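Local coordinates for interphotoreceptor retinoid-binding protein (Xenopus laevis, PDB 1J7X) that probably binds visual-cycle retinoids and carries them through the interphotoreceptor matrix between photoreceptors and pigment epithelium, at residues A[211-214]-A[215-219]; A[269-273]-A[274-278]; A[26-29]-A[30-34]; A[115-119]-A[120-124]. All blocks are in the same frame, centred on the assembly; numbering follows the deposited sequence.

Contact 1. Residues A[211-214]-A[215-219]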
ATOM      1  N   HIS A 211      -4.647  -7.244  -9.543  1.00 16.93           N
ATOM      2  CA  HIS A 211      -3.222  -7.280  -9.586  1.00 17.85           C
ATOM      3  C   HIS A 211      -2.617  -5.959  -9.961  1.00 17.88           C
ATOM      4  O   HIS A 211      -1.435  -5.772  -9.779  1.00 19.88           O
ATOM      5  CB  HIS A 211      -2.733  -8.326 -10.563  1.00 18.26           C
ATOM      6  CG  HIS A 211      -3.108  -8.036 -11.998  1.00 20.05           C
ATOM      7  ND1 HIS A 211      -2.225  -7.452 -12.893  1.00 32.93           N
ATOM      8  CD2 HIS A 211      -4.231  -8.300 -12.702  1.00 20.22           C
ATOM      9  CE1 HIS A 211      -2.827  -7.302 -14.060  1.00 28.35           C
ATOM     10  NE2 HIS A 211      -4.050  -7.779 -13.962  1.00 29.48           N
ATOM     11  N   GLN A 212      -3.397  -5.046 -10.547  1.00 16.59           N
ATOM     12  CA  GLN A 212      -2.911  -3.722 -10.873  1.00 20.42           C
ATOM     13  C   GLN A 212      -3.012  -2.737  -9.680  1.00 16.86           C
ATOM     14  O   GLN A 212      -2.352  -1.721  -9.667  1.00 18.98           O
ATOM     15  CB  GLN A 212      -3.642  -3.114 -12.059  1.00 21.45           C
ATOM     16  CG  GLN A 212      -3.431  -3.934 -13.326  1.00 31.98           C
ATOM     17  CD  GLN A 212      -4.525  -3.670 -14.359  1.00 44.04           C
ATOM     18  OE1 GLN A 212      -4.974  -2.521 -14.493  1.00 48.82           O
ATOM     19  NE2 GLN A 212      -4.990  -4.742 -15.075  1.00 53.40           N
ATOM     20  N   THR A 213      -3.818  -3.022  -8.679  1.00 16.17           N
ATOM     21  CA  THR A 213      -3.924  -2.126  -7.510  1.00 16.10           C
ATOM     22  C   THR A 213      -2.565  -1.907  -6.874  1.00 16.20           C
ATOM     23  O   THR A 213      -1.822  -2.903  -6.607  1.00 16.45           O
ATOM     24  CB  THR A 213      -4.901  -2.726  -6.518  1.00 16.20           C
ATOM     25  OG1 THR A 213      -6.146  -3.080  -7.196  1.00 15.47           O
ATOM     26  CG2 THR A 213      -5.198  -1.765  -5.281  1.00 15.16           C
ATOM     27  N   ALA A 214      -2.144  -0.659  -6.663  1.00 17.84           N
ATOM     28  CA  ALA A 214      -0.788  -0.357  -6.252  1.00 18.14           C
ATOM     29  C   ALA A 214      -0.663   0.724  -5.190  1.00 18.23           C
ATOM     30  O   ALA A 214      -1.581   1.543  -5.034  1.00 17.32           O
ATOM     31  CB  ALA A 214       0.033   0.034  -7.442  1.00 18.15           C
ATOM     32  N   THR A 215       0.534   0.789  -4.638  1.00 18.63           N
ATOM     33  CA  THR A 215       0.938   1.707  -3.577  1.00 19.69           C
ATOM     34  C   THR A 215      -0.178   2.113  -2.595  1.00 17.37           C
ATOM     35  O   THR A 215      -0.781   1.275  -1.908  1.00 16.46           O
ATOM     36  CB  THR A 215       1.621   2.947  -4.261  1.00 20.02           C
ATOM     37  OG1 THR A 215       0.787   3.541  -5.278  1.00 21.02           O
ATOM     38  CG2 THR A 215       2.834   2.527  -5.124  1.00 21.18           C
ATOM     39  N   ALA A 216      -0.474   3.418  -2.641  1.00 15.96           N
ATOM     40  CA  ALA A 216      -1.461   3.967  -1.700  1.00 15.43           C
ATOM     41  C   ALA A 216      -2.754   3.182  -1.702  1.00 14.79           C
ATOM     42  O   ALA A 216      -3.474   3.091  -0.695  1.00 14.78           O
ATOM     43  CB  ALA A 216      -1.744   5.409  -1.951  1.00 18.14           C
ATOM     44  N   ALA A 217      -3.186   2.673  -2.897  1.00 16.13           N
ATOM     45  CA  ALA A 217      -4.426   1.886  -2.957  1.00 12.01           C
ATOM     46  C   ALA A 217      -4.322   0.585  -2.154  1.00 13.11           C
ATOM     47  O   ALA A 217      -5.292   0.150  -1.574  1.00 14.61           O
ATOM     48  CB  ALA A 217      -4.830   1.643  -4.432  1.00 12.98           C
ATOM     49  N   GLU A 218      -3.157  -0.039  -2.228  1.00 14.68           N
ATOM     50  CA  GLU A 218      -2.919  -1.269  -1.454  1.00 12.64           C
ATOM     51  C   GLU A 218      -2.953  -1.008   0.071  1.00 13.76           C
ATOM     52  O   GLU A 218      -3.551  -1.714   0.805  1.00 15.16           O
ATOM     53  CB  GLU A 218      -1.558  -1.867  -1.876  1.00 15.24           C
ATOM     54  CG  GLU A 218      -1.473  -2.303  -3.331  1.00 12.20           C
ATOM     55  CD  GLU A 218      -0.121  -2.996  -3.670  1.00 16.38           C
ATOM     56  OE1 GLU A 218       0.058  -4.247  -3.275  1.00 19.29           O
ATOM     57  OE2 GLU A 218       0.779  -2.337  -4.232  1.00 21.08           O
ATOM     58  N   GLU A 219      -2.349   0.134   0.433  1.00 15.33           N
ATOM     59  CA  GLU A 219      -2.329   0.551   1.834  1.00 16.50           C
ATOM     60  C   GLU A 219      -3.676   0.766   2.336  1.00 15.75           C
ATOM     61  O   GLU A 219      -4.043   0.288   3.413  1.00 16.76           O
ATOM     62  CB  GLU A 219      -1.475   1.765   2.060  1.00 18.83           C
ATOM     63  CG  GLU A 219       0.007   1.453   2.070  1.00 28.30           C
ATOM     64  CD  GLU A 219       0.914   2.696   2.384  1.00 32.14           C
ATOM     65  OE1 GLU A 219       0.449   3.587   3.122  1.00 34.20           O
ATOM     66  OE2 GLU A 219       2.097   2.692   1.862  1.00 31.68           O
TER

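Contact 2. Residues A[269-273]-A[274-278]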
ATOM      1  N   ASP A 269       0.758  -6.553  13.583  1.00 23.80           N
ATOM      2  CA  ASP A 269       1.379  -7.327  12.570  1.00 23.48           C
ATOM      3  C   ASP A 269       2.256  -6.470  11.667  1.00 23.70           C
ATOM      4  O   ASP A 269       1.837  -5.405  11.244  1.00 23.36           O
ATOM      5  CB  ASP A 269       0.357  -8.041  11.744  1.00 25.20           C
ATOM      6  CG  ASP A 269      -0.482  -9.025  12.559  1.00 31.37           C
ATOM      7  OD1 ASP A 269       0.073  -9.640  13.460  1.00 34.91           O
ATOM      8  OD2 ASP A 269      -1.700  -9.204  12.363  1.00 37.94           O
ATOM      9  N   TYR A 270       3.470  -6.973  11.336  1.00 21.71           N
ATOM     10  CA  TYR A 270       4.313  -6.295  10.368  1.00 22.10           C
ATOM     11  C   TYR A 270       3.899  -6.703   8.955  1.00 20.90           C
ATOM     12  O   TYR A 270       3.875  -7.905   8.612  1.00 22.89           O
ATOM     13  CB  TYR A 270       5.802  -6.753  10.544  1.00 23.92           C
ATOM     14  CG  TYR A 270       6.461  -6.176  11.745  1.00 28.13           C
ATOM     15  CD1 TYR A 270       6.055  -6.551  13.042  1.00 34.53           C
ATOM     16  CD2 TYR A 270       7.448  -5.275  11.602  1.00 29.26           C
ATOM     17  CE1 TYR A 270       6.694  -6.005  14.159  1.00 38.07           C
ATOM     18  CE2 TYR A 270       8.064  -4.691  12.711  1.00 33.37           C
ATOM     19  CZ  TYR A 270       7.713  -5.104  13.971  1.00 31.27           C
ATOM     20  OH  TYR A 270       8.273  -4.621  15.157  1.00 42.30           O
ATOM     21  N   TRP A 271       3.517  -5.764   8.144  1.00 19.32           N
ATOM     22  CA  TRP A 271       3.184  -6.091   6.771  1.00 17.86           C
ATOM     23  C   TRP A 271       4.384  -6.073   5.886  1.00 19.21           C
ATOM     24  O   TRP A 271       5.053  -5.020   5.729  1.00 21.35           O
ATOM     25  CB  TRP A 271       2.152  -5.070   6.289  1.00 17.19           C
ATOM     26  CG  TRP A 271       1.499  -5.494   5.022  1.00 19.35           C
ATOM     27  CD1 TRP A 271       1.368  -6.706   4.512  1.00 23.44           C
ATOM     28  CD2 TRP A 271       0.961  -4.575   4.058  1.00 18.86           C
ATOM     29  NE1 TRP A 271       0.792  -6.626   3.235  1.00 23.70           N
ATOM     30  CE2 TRP A 271       0.486  -5.316   2.988  1.00 20.57           C
ATOM     31  CE3 TRP A 271       0.806  -3.197   4.022  1.00 18.34           C
ATOM     32  CZ2 TRP A 271      -0.148  -4.732   1.917  1.00 24.10           C
ATOM     33  CZ3 TRP A 271       0.113  -2.624   2.898  1.00 21.60           C
ATOM     34  CH2 TRP A 271      -0.300  -3.386   1.909  1.00 20.45           C
ATOM     35  N   LEU A 272       4.712  -7.193   5.287  1.00 21.03           N
ATOM     36  CA  LEU A 272       5.839  -7.275   4.406  1.00 21.29           C
ATOM     37  C   LEU A 272       5.496  -6.943   2.895  1.00 23.88           C
ATOM     38  O   LEU A 272       6.295  -7.163   1.992  1.00 21.30           O
ATOM     39  CB  LEU A 272       6.458  -8.633   4.492  1.00 22.27           C
ATOM     40  CG  LEU A 272       7.066  -8.984   5.849  1.00 22.79           C
ATOM     41  CD1 LEU A 272       7.903  -7.837   6.396  1.00 22.56           C
ATOM     42  CD2 LEU A 272       6.036  -9.331   6.804  1.00 34.30           C
ATOM     43  N   GLY A 273       4.266  -6.519   2.657  1.00 23.06           N
ATOM     44  CA  GLY A 273       3.844  -6.180   1.326  1.00 23.79           C
ATOM     45  C   GLY A 273       3.827  -7.384   0.445  1.00 23.87           C
ATOM     46  O   GLY A 273       3.534  -8.461   0.843  1.00 24.27           O
ATOM     47  N   GLY A 274       4.202  -7.196  -0.760  1.00 26.18           N
ATOM     48  CA  GLY A 274       4.156  -8.319  -1.706  1.00 23.79           C
ATOM     49  C   GLY A 274       2.733  -8.527  -2.244  1.00 25.70           C
ATOM     50  O   GLY A 274       2.552  -9.445  -3.049  1.00 26.04           O
ATOM     51  N   GLY A 275       1.756  -7.727  -1.743  1.00 24.55           N
ATOM     52  CA  GLY A 275       0.359  -7.770  -2.192  1.00 21.48           C
ATOM     53  C   GLY A 275      -0.629  -7.959  -1.099  1.00 22.49           C
ATOM     54  O   GLY A 275      -0.442  -8.782  -0.236  1.00 22.08           O
ATOM     55  N   VAL A 276      -1.732  -7.215  -1.108  1.00 18.42           N
ATOM     56  CA  VAL A 276      -2.833  -7.454  -0.160  1.00 16.02           C
ATOM     57  C   VAL A 276      -3.478  -8.738  -0.636  1.00 17.49           C
ATOM     58  O   VAL A 276      -3.643  -8.971  -1.858  1.00 18.09           O
ATOM     59  CB  VAL A 276      -3.877  -6.334  -0.266  1.00 16.87           C
ATOM     60  CG1 VAL A 276      -5.077  -6.643   0.563  1.00 14.69           C
ATOM     61  CG2 VAL A 276      -3.248  -5.019   0.144  1.00 20.05           C
ATOM     62  N   VAL A 277      -3.819  -9.594   0.289  1.00 18.14           N
ATOM     63  CA  VAL A 277      -4.478 -10.861   0.010  1.00 17.65           C
ATOM     64  C   VAL A 277      -5.933 -10.719   0.349  1.00 17.04           C
ATOM     65  O   VAL A 277      -6.301 -10.504   1.522  1.00 18.08           O
ATOM     66  CB  VAL A 277      -3.862 -12.010   0.883  1.00 18.19           C
ATOM     67  CG1 VAL A 277      -4.534 -13.304   0.483  1.00 17.00           C
ATOM     68  CG2 VAL A 277      -2.453 -12.143   0.559  1.00 14.40           C
ATOM     69  N   PRO A 278      -6.809 -10.739  -0.654  1.00 17.47           N
ATOM     70  CA  PRO A 278      -8.262 -10.542  -0.404  1.00 18.79           C
ATOM     71  C   PRO A 278      -8.855 -11.598   0.516  1.00 19.50           C
ATOM     72  O   PRO A 278      -8.343 -12.741   0.577  1.00 19.49           O
ATOM     73  CB  PRO A 278      -8.863 -10.690  -1.780  1.00 22.49           C
ATOM     74  CG  PRO A 278      -7.748 -10.151  -2.690  1.00 17.30           C
ATOM     75  CD  PRO A 278      -6.507 -10.778  -2.086  1.00 19.28           C
TER
HETATM   76  O   HOH W   1       0.197  -9.784   2.206  1.00 29.91           O

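Contact 3. Residues A[26-29]-A[30-34]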
ATOM      1  N   PRO A  26      22.905  -7.812  13.654  1.00 25.71           N
ATOM      2  CA  PRO A  26      23.985  -8.587  14.320  1.00 26.63           C
ATOM      3  C   PRO A  26      24.158  -9.964  13.759  1.00 26.79           C
ATOM      4  O   PRO A  26      25.251 -10.339  13.329  1.00 29.30           O
ATOM      5  CB  PRO A  26      23.549  -8.562  15.759  1.00 23.85           C
ATOM      6  CG  PRO A  26      22.842  -7.319  15.920  1.00 25.40           C
ATOM      7  CD  PRO A  26      21.967  -7.199  14.653  1.00 26.24           C
ATOM      8  N   THR A  27      23.063 -10.720  13.694  1.00 26.75           N
ATOM      9  CA  THR A  27      23.056 -12.061  13.145  1.00 27.53           C
ATOM     10  C   THR A  27      23.449 -12.189  11.662  1.00 27.40           C
ATOM     11  O   THR A  27      24.185 -13.130  11.245  1.00 24.76           O
ATOM     12  CB  THR A  27      21.694 -12.660  13.426  1.00 29.00           C
ATOM     13  OG1 THR A  27      21.618 -12.799  14.831  1.00 35.07           O
ATOM     14  CG2 THR A  27      21.591 -14.081  12.906  1.00 31.23           C
ATOM     15  N   LEU A  28      23.035 -11.197  10.872  1.00 26.11           N
ATOM     16  CA  LEU A  28      23.355 -11.176   9.465  1.00 25.98           C
ATOM     17  C   LEU A  28      24.856 -10.926   9.298  1.00 26.28           C
ATOM     18  O   LEU A  28      25.509 -11.470   8.390  1.00 25.01           O
ATOM     19  CB  LEU A  28      22.598 -10.051   8.804  1.00 27.02           C
ATOM     20  CG  LEU A  28      21.193 -10.409   8.497  1.00 25.88           C
ATOM     21  CD1 LEU A  28      20.387  -9.085   8.127  1.00 29.81           C
ATOM     22  CD2 LEU A  28      21.142 -11.350   7.333  1.00 32.48           C
ATOM     23  N   LEU A  29      25.390 -10.071  10.167  1.00 26.17           N
ATOM     24  CA  LEU A  29      26.848  -9.754  10.110  1.00 28.82           C
ATOM     25  C   LEU A  29      27.682 -10.979  10.575  1.00 26.26           C
ATOM     26  O   LEU A  29      28.877 -11.121  10.194  1.00 27.42           O
ATOM     27  CB  LEU A  29      27.195  -8.502  10.990  1.00 30.77           C
ATOM     28  CG  LEU A  29      27.080  -7.152  10.282  1.00 37.89           C
ATOM     29  CD1 LEU A  29      28.181  -6.966   9.231  1.00 44.51           C
ATOM     30  CD2 LEU A  29      25.822  -7.021   9.588  1.00 47.07           C
ATOM     31  N   GLN A  30      27.069 -11.887  11.317  1.00 24.71           N
ATOM     32  CA  GLN A  30      27.766 -13.126  11.701  1.00 25.97           C
ATOM     33  C   GLN A  30      27.691 -14.158  10.566  1.00 26.77           C
ATOM     34  O   GLN A  30      28.690 -14.832  10.234  1.00 26.05           O
ATOM     35  CB  GLN A  30      27.101 -13.742  12.935  1.00 24.83           C
ATOM     36  CG  GLN A  30      27.315 -12.951  14.236  1.00 24.93           C
ATOM     37  CD  GLN A  30      28.730 -12.981  14.758  1.00 30.62           C
ATOM     38  OE1 GLN A  30      29.473 -13.967  14.467  1.00 28.93           O
ATOM     39  NE2 GLN A  30      29.122 -11.925  15.564  1.00 25.55           N
ATOM     40  N   HIS A  31      26.515 -14.313   9.951  1.00 26.32           N
ATOM     41  CA  HIS A  31      26.364 -15.356   8.993  1.00 26.40           C
ATOM     42  C   HIS A  31      26.963 -15.011   7.626  1.00 25.22           C
ATOM     43  O   HIS A  31      27.571 -15.831   6.974  1.00 23.91           O
ATOM     44  CB  HIS A  31      24.894 -15.674   8.838  1.00 27.68           C
ATOM     45  CG  HIS A  31      24.343 -16.535   9.918  1.00 32.38           C
ATOM     46  ND1 HIS A  31      24.843 -17.780  10.208  1.00 32.38           N
ATOM     47  CD2 HIS A  31      23.315 -16.334  10.778  1.00 40.68           C
ATOM     48  CE1 HIS A  31      24.148 -18.315  11.187  1.00 36.67           C
ATOM     49  NE2 HIS A  31      23.212 -17.457  11.554  1.00 39.48           N
ATOM     50  N   LEU A  32      26.662 -13.843   7.105  1.00 26.12           N
ATOM     51  CA  LEU A  32      27.081 -13.540   5.754  1.00 26.91           C
ATOM     52  C   LEU A  32      28.594 -13.776   5.436  1.00 28.06           C
ATOM     53  O   LEU A  32      28.924 -14.293   4.373  1.00 28.15           O
ATOM     54  CB  LEU A  32      26.707 -12.150   5.402  1.00 26.28           C
ATOM     55  CG  LEU A  32      25.210 -11.924   5.227  1.00 24.58           C
ATOM     56  CD1 LEU A  32      24.856 -10.482   4.953  1.00 28.86           C
ATOM     57  CD2 LEU A  32      24.687 -12.846   4.081  1.00 26.27           C
ATOM     58  N   PRO A  33      29.504 -13.373   6.301  1.00 28.73           N
ATOM     59  CA  PRO A  33      30.910 -13.585   6.053  1.00 30.54           C
ATOM     60  C   PRO A  33      31.294 -15.036   6.227  1.00 31.35           C
ATOM     61  O   PRO A  33      32.357 -15.412   5.813  1.00 31.48           O
ATOM     62  CB  PRO A  33      31.571 -12.685   7.120  1.00 32.00           C
ATOM     63  CG  PRO A  33      30.536 -11.731   7.490  1.00 32.47           C
ATOM     64  CD  PRO A  33      29.297 -12.524   7.475  1.00 30.48           C
ATOM     65  N   ASN A  34      30.426 -15.832   6.799  1.00 31.77           N
ATOM     66  CA  ASN A  34      30.714 -17.209   7.073  1.00 33.15           C
ATOM     67  C   ASN A  34      30.377 -18.165   5.921  1.00 32.96           C
ATOM     68  O   ASN A  34      30.787 -19.295   5.931  1.00 32.09           O
ATOM     69  CB  ASN A  34      29.975 -17.619   8.398  1.00 32.19           C
ATOM     70  CG  ASN A  34      30.272 -19.063   8.858  1.00 35.70           C
ATOM     71  OD1 ASN A  34      31.429 -19.433   9.070  1.00 44.94           O
ATOM     72  ND2 ASN A  34      29.200 -19.888   8.995  1.00 33.52           N
TER
HETATM   73  O   HOH W   2      27.472  -9.361  14.811  1.00 34.09           O

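Contact 4. Residues A[115-119]-A[120-124]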
ATOM      1  N   GLN A 115      -6.718   6.723  -8.671  1.00 17.74           N
ATOM      2  CA  GLN A 115      -5.470   7.223  -8.169  1.00 15.89           C
ATOM      3  C   GLN A 115      -5.685   7.762  -6.758  1.00 17.11           C
ATOM      4  O   GLN A 115      -6.802   7.970  -6.407  1.00 16.52           O
ATOM      5  CB  GLN A 115      -4.954   8.300  -9.116  1.00 19.82           C
ATOM      6  CG  GLN A 115      -5.756   9.490  -9.203  1.00 25.34           C
ATOM      7  CD  GLN A 115      -5.102  10.545 -10.047  1.00 33.06           C
ATOM      8  OE1 GLN A 115      -5.223  10.499 -11.320  1.00 37.32           O
ATOM      9  NE2 GLN A 115      -4.545  11.564  -9.383  1.00 30.54           N
ATOM     10  N   PHE A 116      -4.615   7.987  -6.012  1.00 16.49           N
ATOM     11  CA  PHE A 116      -4.627   8.596  -4.679  1.00 16.47           C
ATOM     12  C   PHE A 116      -3.714   9.843  -4.877  1.00 22.42           C
ATOM     13  O   PHE A 116      -2.550   9.744  -5.070  1.00 24.91           O
ATOM     14  CB  PHE A 116      -4.058   7.656  -3.635  1.00 16.80           C
ATOM     15  CG  PHE A 116      -5.084   6.762  -3.035  1.00 13.61           C
ATOM     16  CD1 PHE A 116      -5.475   5.639  -3.695  1.00 13.05           C
ATOM     17  CD2 PHE A 116      -5.601   7.042  -1.769  1.00 17.20           C
ATOM     18  CE1 PHE A 116      -6.460   4.881  -3.148  1.00 16.73           C
ATOM     19  CE2 PHE A 116      -6.541   6.239  -1.195  1.00 17.47           C
ATOM     20  CZ  PHE A 116      -6.960   5.157  -1.879  1.00 16.26           C
ATOM     21  N   ALA A 117      -4.270  11.000  -4.809  1.00 20.25           N
ATOM     22  CA  ALA A 117      -3.466  12.213  -4.871  1.00 21.48           C
ATOM     23  C   ALA A 117      -2.926  12.572  -3.471  1.00 21.73           C
ATOM     24  O   ALA A 117      -3.427  12.082  -2.482  1.00 18.53           O
ATOM     25  CB  ALA A 117      -4.334  13.302  -5.352  1.00 21.14           C
ATOM     26  N   ASP A 118      -1.914  13.409  -3.456  1.00 20.71           N
ATOM     27  CA  ASP A 118      -1.291  13.852  -2.244  1.00 21.85           C
ATOM     28  C   ASP A 118      -2.354  14.606  -1.387  1.00 19.37           C
ATOM     29  O   ASP A 118      -3.304  15.195  -1.928  1.00 18.24           O
ATOM     30  CB  ASP A 118      -0.128  14.813  -2.545  1.00 23.31           C
ATOM     31  CG  ASP A 118       0.597  15.223  -1.297  1.00 28.22           C
ATOM     32  OD1 ASP A 118       1.374  14.403  -0.760  1.00 35.17           O
ATOM     33  OD2 ASP A 118       0.315  16.320  -0.759  1.00 31.72           O
ATOM     34  N   VAL A 119      -2.149  14.559  -0.085  1.00 20.00           N
ATOM     35  CA  VAL A 119      -3.107  15.208   0.783  1.00 18.80           C
ATOM     36  C   VAL A 119      -3.256  16.736   0.448  1.00 21.93           C
ATOM     37  O   VAL A 119      -4.288  17.340   0.744  1.00 18.06           O
ATOM     38  CB  VAL A 119      -2.833  14.907   2.273  1.00 20.90           C
ATOM     39  CG1 VAL A 119      -1.604  15.637   2.750  1.00 17.79           C
ATOM     40  CG2 VAL A 119      -4.071  15.210   3.125  1.00 25.78           C
ATOM     41  N   SER A 120      -2.197  17.329  -0.149  1.00 19.95           N
ATOM     42  CA  SER A 120      -2.286  18.769  -0.455  1.00 23.92           C
ATOM     43  C   SER A 120      -3.330  19.028  -1.540  1.00 23.40           C
ATOM     44  O   SER A 120      -3.947  20.088  -1.559  1.00 23.01           O
ATOM     45  CB  SER A 120      -0.929  19.330  -0.767  1.00 22.81           C
ATOM     46  OG  SER A 120      -0.340  18.738  -1.916  1.00 28.31           O
ATOM     47  N   VAL A 121      -3.508  18.050  -2.432  1.00 21.57           N
ATOM     48  CA  VAL A 121      -4.458  18.088  -3.481  1.00 20.57           C
ATOM     49  C   VAL A 121      -5.830  17.834  -2.955  1.00 21.56           C
ATOM     50  O   VAL A 121      -6.796  18.577  -3.249  1.00 19.83           O
ATOM     51  CB  VAL A 121      -4.082  17.152  -4.582  1.00 23.44           C
ATOM     52  CG1 VAL A 121      -5.218  17.105  -5.631  1.00 23.54           C
ATOM     53  CG2 VAL A 121      -2.687  17.580  -5.213  1.00 24.11           C
ATOM     54  N   ILE A 122      -5.972  16.796  -2.115  1.00 20.95           N
ATOM     55  CA  ILE A 122      -7.233  16.472  -1.557  1.00 22.43           C
ATOM     56  C   ILE A 122      -7.788  17.605  -0.760  1.00 22.74           C
ATOM     57  O   ILE A 122      -8.997  17.817  -0.749  1.00 22.15           O
ATOM     58  CB  ILE A 122      -7.270  15.191  -0.673  1.00 21.26           C
ATOM     59  CG1 ILE A 122      -6.840  13.975  -1.479  1.00 24.20           C
ATOM     60  CG2 ILE A 122      -8.649  14.946  -0.021  1.00 24.42           C
ATOM     61  CD1 ILE A 122      -7.812  13.659  -2.646  1.00 27.20           C
ATOM     62  N   ALA A 123      -6.895  18.373  -0.133  1.00 22.84           N
ATOM     63  CA  ALA A 123      -7.338  19.539   0.650  1.00 23.71           C
ATOM     64  C   ALA A 123      -8.140  20.503  -0.223  1.00 22.30           C
ATOM     65  O   ALA A 123      -9.326  20.833   0.069  1.00 21.90           O
ATOM     66  CB  ALA A 123      -6.118  20.247   1.203  1.00 21.60           C
ATOM     67  N   LYS A 124      -7.568  20.881  -1.346  1.00 21.92           N
ATOM     68  CA  LYS A 124      -8.278  21.784  -2.307  1.00 21.60           C
ATOM     69  C   LYS A 124      -9.530  21.173  -2.979  1.00 20.65           C
ATOM     70  O   LYS A 124     -10.528  21.884  -3.216  1.00 20.40           O
ATOM     71  CB  LYS A 124      -7.293  22.164  -3.380  1.00 24.03           C
ATOM     72  CG  LYS A 124      -6.105  23.020  -2.813  1.00 30.25           C
ATOM     73  CD  LYS A 124      -6.612  24.324  -2.097  1.00 33.20           C
ATOM     74  CE  LYS A 124      -5.493  25.211  -1.436  1.00 40.85           C
ATOM     75  NZ  LYS A 124      -4.793  24.573  -0.111  1.00 35.39           N
TER

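Contact 1. Residues A[211-214]-A[215-219]
At the turn that leads from strand 204-209 into helix 216-226, Thr-213 and Ala-214 fold against Ala-217 and Glu-218 of the first helical turn. Ala-214 O accepts from Ala-217 N at 2.9 Å, through a bond bent to 132° at the hydrogen. Beside this link the methyl CG2 of Thr-213 abuts CB of Ala-217 at 3.5 Å. The same torsion of Thr-213 (chi1 -51°) puts OG1 next to its own backbone N, turned from the helix, where it bonds to Leu-147 O and Ser-210 N. Glu-218 runs alongside the incoming chain, extended beyond CG. Its CG lies 3.3 Å from Thr-213 O, and its OE2 comes within 3.2 Å of Ala-214 CA. The buried carboxylate is gripped at both oxygens, OE1 by Thr-237 OG1 and Gly-239 N, OE2 by Asn-240 N, which fixes its rotation and ties the turn to the loop after strand 231-234. Thr-215, the N-cap residue, has an unusual backbone with positive phi, and its side chain does not cap the helix. Its OG1 instead accepts from Gly-153 N, in the loop before helix 158-163. The incoming chain passes close to Ala-217, whose CB lies 3.3 Å from Ala-214 O; Ala-216 CB points away from it and meets Phe-116. Set in this sharp strand-turn-helix junction, within the sequence Thr-Ala-Thr-Ala-Ala-Glu, Thr-215 probably corresponds in position to the nucleophilic serine of S41 peptidases, the family whose fold this module shares.

Contact 2. Residues A[269-273]-A[274-278]
Trp-271 and Val-276 meet across a glycine-rich loop that joins strand 254-265 to strand 280-281. The tight part lies on the inner side. Methyl CG2 of Val-276 touches the six-membered ring of Trp-271 at CZ2, 3.6 Å away, and at CH2, 3.8 Å away, coming obliquely to the ring. With CG anti to the backbone N (chi1 -166°), the indole turns toward the 273-276 part of the loop, and CA of Gly-273 lies 3.7 Å above one face of the Trp-271 ring, offset toward its rim. Farther in, the indole stacks with Tyr-222 and meets Phe-263 edge-to-face, while Val-276 packs on helix 216-226 and gives its N-H to Thr-237 OG1.

The other part is looser. Trp-271 NE1 and Gly-275 O stand 4.3 Å apart, and a water fills the link between them. It donates to Gly-275 O at 2.7 Å and sits at the edge of the indole, in its plane, where it takes a weak, long bond of 3.4 Å from Trp-271 NE1. Beyond it the chain turns through Gly-273, Gly-274 and Gly-275, all with positive phi. At the latter two a CB would press on the preceding carbonyl, and Gly-274 is solvent-exposed. The chemistry implies that the benzo ring of the indole is held by apolar contact with Val-276, whereas its N-H makes a weak bond to a water that is itself firmly held by Gly-275 O.

Contact 3. Residues A[26-29]-A[30-34]
Thr-27 and His-31 stand one turn apart on helix 25-31, joined by backbone and side chain alike. Thr-27 O takes a good bond from His-31 N, 2.9 Å long with a 153° angle at the hydrogen, and a weak one from Gln-30 N. Leu-28 O is satisfied by Leu-32 N at 2.9 Å and 162°. Pro-26 O receives only weak help from Gln-30 N, but a water donates to it at 2.8 Å. The same water accepts from Gln-30 NE2 at 3.1 Å, because the side chain bends at chi2 (-69°) back along the helix. The pattern breaks at Leu-29 O, which meets CD of Pro-33 at 3.1 Å where an N-H would otherwise stand. His-31 O, for its part, accepts from Asn-34 N.

The side chains of Thr-27 and His-31 lie side by side, with Thr-27 CG2 3.5 Å from His-31 CD2. An alanine at His-31 would keep the backbone bond but is likely to uncover the Thr-27 methyl and the nearby Leu-57. Leu-28 packs on Leu-54 and Leu-57 of helix 43-58, and Leu-32 lies between that helix and helix 2-18, as in an amphipathic helix packed on a small helical bundle.

Contact 4. Residues A[115-119]-A[120-124]
Asp-118 and Ser-120 make the first shell at the start of helix 119-137. Oxygen OD2 of Asp-118 accepts twice, at 2.8 Å from Ser-120 N and at 2.8 Å from Ser-120 OG. The two donors come from opposite faces of the carboxylate plane: the N-H from well above it, the hydroxyl on the anti side and only 23° out. Chi1 of -176° carries the carboxylate round to the helix end, while Ser-120 OG sits between its own N and carbonyl carbon (chi1 62°), facing the same oxygen. Asp-118 O is doubly used as well. Ile-122 N reaches it at 3.1 Å in the carbonyl plane, and Val-121 N at 2.9 Å from above that plane.

Around this polar knot lies an apolar shell. Ala-117 CB touches Val-121 CG1 at 3.9 Å and, more loosely, Ile-122 CD1 at 4.4 Å.

Farther out, Thr-156 positions the cap, for its OG1 bonds both to Asp-118 OD1 and to Val-119 N. A leucine here would probably leave Ser-120 N and OG without their shared acceptor and Thr-156 OG1 without its carboxylate mate. Phe-116, just upstream, is wedged between helices 158-163 and 216-226. An aspartate N-cap closing an Asx turn, with Ala-117 before the cap and Ile-122 in the positions of a hydrophobic staple, though only loosely in contact, is a classic helix N-terminus.

Overall arrangement
Contacts 1, 2 and 4 belong to the S41-like part of the chain, whereas contact 3 lies in the helical N-terminal region, with its centre about 34 Å from that of contact 1. Contact 1 is the most buried and touches two others: Glu-218 and Glu-219 pack on Trp-271, Gly-275 and Val-276 of contact 2, and Ala-216 and Ala-217 meet Phe-116 of contact 4. Thr-237 bonds to both Glu-218 and Val-276, joining contacts 1 and 2. Contacts 1 and 4 are both helix starts, but only contact 4 has a side-chain cap. Contact 2 relies on aromatic packing and a water, and contact 3, largely at the surface, on helical backbone bonds.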